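Local coordinates for hypothetical protein Atu2299 (Agrobacterium tumefaciens, PDB 2HLY) that is of unknown function but belongs to the DUF2026 family and is possibly related to the papain-like (clan CA) cysteine peptidases, at residues L70-H75 and P104-G109. Numbering follows the deposited sequence.
Sequences LLFADH and PAFSEG
L70 and F106 mark the nearest approach of two backbones that stay well apart, their CA atoms 8.7 Å from one another, where the outermost strand 68-72 of a three-stranded antiparallel sheet passes the loop between strands 97-100 and 120-123. A gap of this width is bridged by side chains, and only 126 Å² is buried, shared among three residues. L70 and F72, two positions apart on the strand, both direct their CB toward the loop and meet one aromatic ring. CD2 of L70 lies over a face of the F106 ring in a CH-pi contact, 3.9 Å from the centroid and 24° off the ring normal; it is displaced toward the rim, and its closest ring atom is CD2 of F106 at 3.6 Å. With CG anti to the backbone N (chi1 175°) and CD2 in turn nearly anti to CA, the leucine is extended and CD2 is its leading methyl. F72 presents the far end of its ring, with CZ 3.7 Å from CE1 of F106. The two ring planes are inclined at 52° and their centroids are 5.5 Å apart, so the rings meet obliquely. F72 also stacks on H89, and F106 is touched as well by L65 of the adjoining strand 60-65 and by V115. The loop's own shape presents the phenylalanine: F106 occupies the second position of a type I beta turn, closed by the bond from E108 N to A105 O at 3.1 Å, and its carbonyl oxygen accepts a hydrogen bond from T110 OG1. The arrangement is a largely buried apolar cluster in which a turn in a long inter-strand connection docks an aromatic side chain against the edge strand of a neighbouring antiparallel sheet.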
loop_
_atom_site.group_PDB
_atom_site.type_symbol
_atom_site.label_atom_id
_atom_site.label_comp_id
_atom_site.label_asym_id
_atom_site.label_seq_id
_atom_site.Cartn_x
_atom_site.Cartn_y
_atom_site.Cartn_z
ATOM N N LEU A 70 -15.132 -2.850 -3.023
ATOM C CA LEU A 70 -14.168 -3.820 -2.529
ATOM C C LEU A 70 -14.157 -3.739 -1.002
ATOM O O LEU A 70 -13.945 -2.662 -0.444
ATOM C CB LEU A 70 -12.776 -3.506 -3.112
ATOM C CG LEU A 70 -11.581 -4.338 -2.639
ATOM C CD1 LEU A 70 -11.804 -5.844 -2.815
ATOM C CD2 LEU A 70 -10.339 -3.863 -3.400
ATOM N N LEU A 71 -14.403 -4.867 -0.337
ATOM C CA LEU A 71 -14.617 -4.870 1.109
ATOM C C LEU A 71 -13.626 -5.787 1.813
ATOM O O LEU A 71 -13.684 -7.024 1.677
ATOM C CB LEU A 71 -16.080 -5.243 1.445
ATOM C CG LEU A 71 -16.529 -5.252 2.913
ATOM C CD1 LEU A 71 -16.173 -3.975 3.639
ATOM C CD2 LEU A 71 -18.041 -5.506 3.016
ATOM N N PHE A 72 -12.699 -5.170 2.540
ATOM C CA PHE A 72 -11.736 -5.911 3.336
ATOM C C PHE A 72 -12.318 -6.104 4.726
ATOM O O PHE A 72 -12.078 -5.316 5.649
ATOM C CB PHE A 72 -10.390 -5.197 3.394
ATOM C CG PHE A 72 -9.707 -5.068 2.065
ATOM C CD1 PHE A 72 -8.987 -6.130 1.530
ATOM C CD2 PHE A 72 -9.738 -3.871 1.375
ATOM C CE1 PHE A 72 -8.326 -6.008 0.301
ATOM C CE2 PHE A 72 -9.063 -3.733 0.131
ATOM C CZ PHE A 72 -8.355 -4.812 -0.396
ATOM N N ALA A 73 -13.105 -7.167 4.850
ATOM C CA ALA A 73 -13.812 -7.478 6.090
ATOM C C ALA A 73 -14.244 -8.932 6.049
ATOM O O ALA A 73 -14.256 -9.545 4.977
ATOM C CB ALA A 73 -15.036 -6.582 6.228
ATOM N N ASP A 74 -14.601 -9.465 7.218
ATOM C CA ASP A 74 -15.252 -10.773 7.300
ATOM C C ASP A 74 -16.757 -10.582 7.439
ATOM O O ASP A 74 -17.218 -9.609 8.043
ATOM C CB ASP A 74 -14.731 -11.560 8.510
ATOM C CG ASP A 74 -13.333 -12.137 8.299
ATOM O OD1 ASP A 74 -12.758 -11.987 7.195
ATOM O OD2 ASP A 74 -12.819 -12.749 9.262
ATOM N N HIS A 75 -17.528 -11.500 6.868
ATOM C CA HIS A 75 -18.970 -11.494 7.076
ATOM C C HIS A 75 -19.299 -12.376 8.275
ATOM O O HIS A 75 -18.789 -13.494 8.399
ATOM C CB HIS A 75 -19.709 -11.987 5.835
ATOM C CG HIS A 75 -21.183 -11.743 5.885
ATOM N ND1 HIS A 75 -22.084 -12.706 6.286
ATOM C CD2 HIS A 75 -21.912 -10.633 5.617
ATOM C CE1 HIS A 75 -23.307 -12.204 6.250
ATOM N NE2 HIS A 75 -23.231 -10.948 5.842
ATOM N N PRO A 104 -2.885 -0.355 -6.832
ATOM C CA PRO A 104 -2.675 -0.906 -8.198
ATOM C C PRO A 104 -2.755 -2.442 -8.283
ATOM O O PRO A 104 -2.934 -2.984 -9.388
ATOM C CB PRO A 104 -1.275 -0.383 -8.582
ATOM C CG PRO A 104 -1.111 0.879 -7.733
ATOM C CD PRO A 104 -1.746 0.487 -6.410
ATOM N N ALA A 105 -2.627 -3.124 -7.149
ATOM C CA ALA A 105 -2.685 -4.578 -7.093
ATOM C C ALA A 105 -4.095 -5.107 -6.839
ATOM O O ALA A 105 -4.289 -6.324 -6.740
ATOM C CB ALA A 105 -1.725 -5.099 -6.025
ATOM N N PHE A 106 -5.074 -4.211 -6.710
ATOM C CA PHE A 106 -6.438 -4.638 -6.375
ATOM C C PHE A 106 -7.120 -5.447 -7.480
ATOM O O PHE A 106 -8.187 -6.021 -7.254
ATOM C CB PHE A 106 -7.318 -3.450 -6.000
ATOM C CG PHE A 106 -7.015 -2.837 -4.647
ATOM C CD1 PHE A 106 -6.177 -3.463 -3.717
ATOM C CD2 PHE A 106 -7.612 -1.633 -4.294
ATOM C CE1 PHE A 106 -5.936 -2.869 -2.466
ATOM C CE2 PHE A 106 -7.380 -1.047 -3.042
ATOM C CZ PHE A 106 -6.540 -1.660 -2.143
ATOM N N SER A 107 -6.534 -5.485 -8.672
ATOM C CA SER A 107 -7.074 -6.345 -9.734
ATOM C C SER A 107 -6.964 -7.830 -9.388
ATOM O O SER A 107 -7.779 -8.640 -9.834
ATOM C CB SER A 107 -6.367 -6.071 -11.047
ATOM O OG SER A 107 -6.280 -4.672 -11.257
ATOM N N GLU A 108 -5.946 -8.192 -8.616
ATOM C CA GLU A 108 -5.719 -9.586 -8.256
ATOM C C GLU A 108 -6.711 -9.984 -7.186
ATOM O O GLU A 108 -6.909 -9.259 -6.210
ATOM C CB GLU A 108 -4.306 -9.785 -7.728
ATOM C CG GLU A 108 -3.216 -9.292 -8.649
ATOM C CD GLU A 108 -1.827 -9.601 -8.116
ATOM O OE1 GLU A 108 -1.607 -10.739 -7.639
ATOM O OE2 GLU A 108 -0.956 -8.706 -8.178
ATOM N N GLY A 109 -7.342 -11.130 -7.380
ATOM C CA GLY A 109 -8.243 -11.673 -6.378
ATOM C C GLY A 109 -9.654 -11.116 -6.448
ATOM O O GLY A 109 -10.488 -11.440 -5.608
#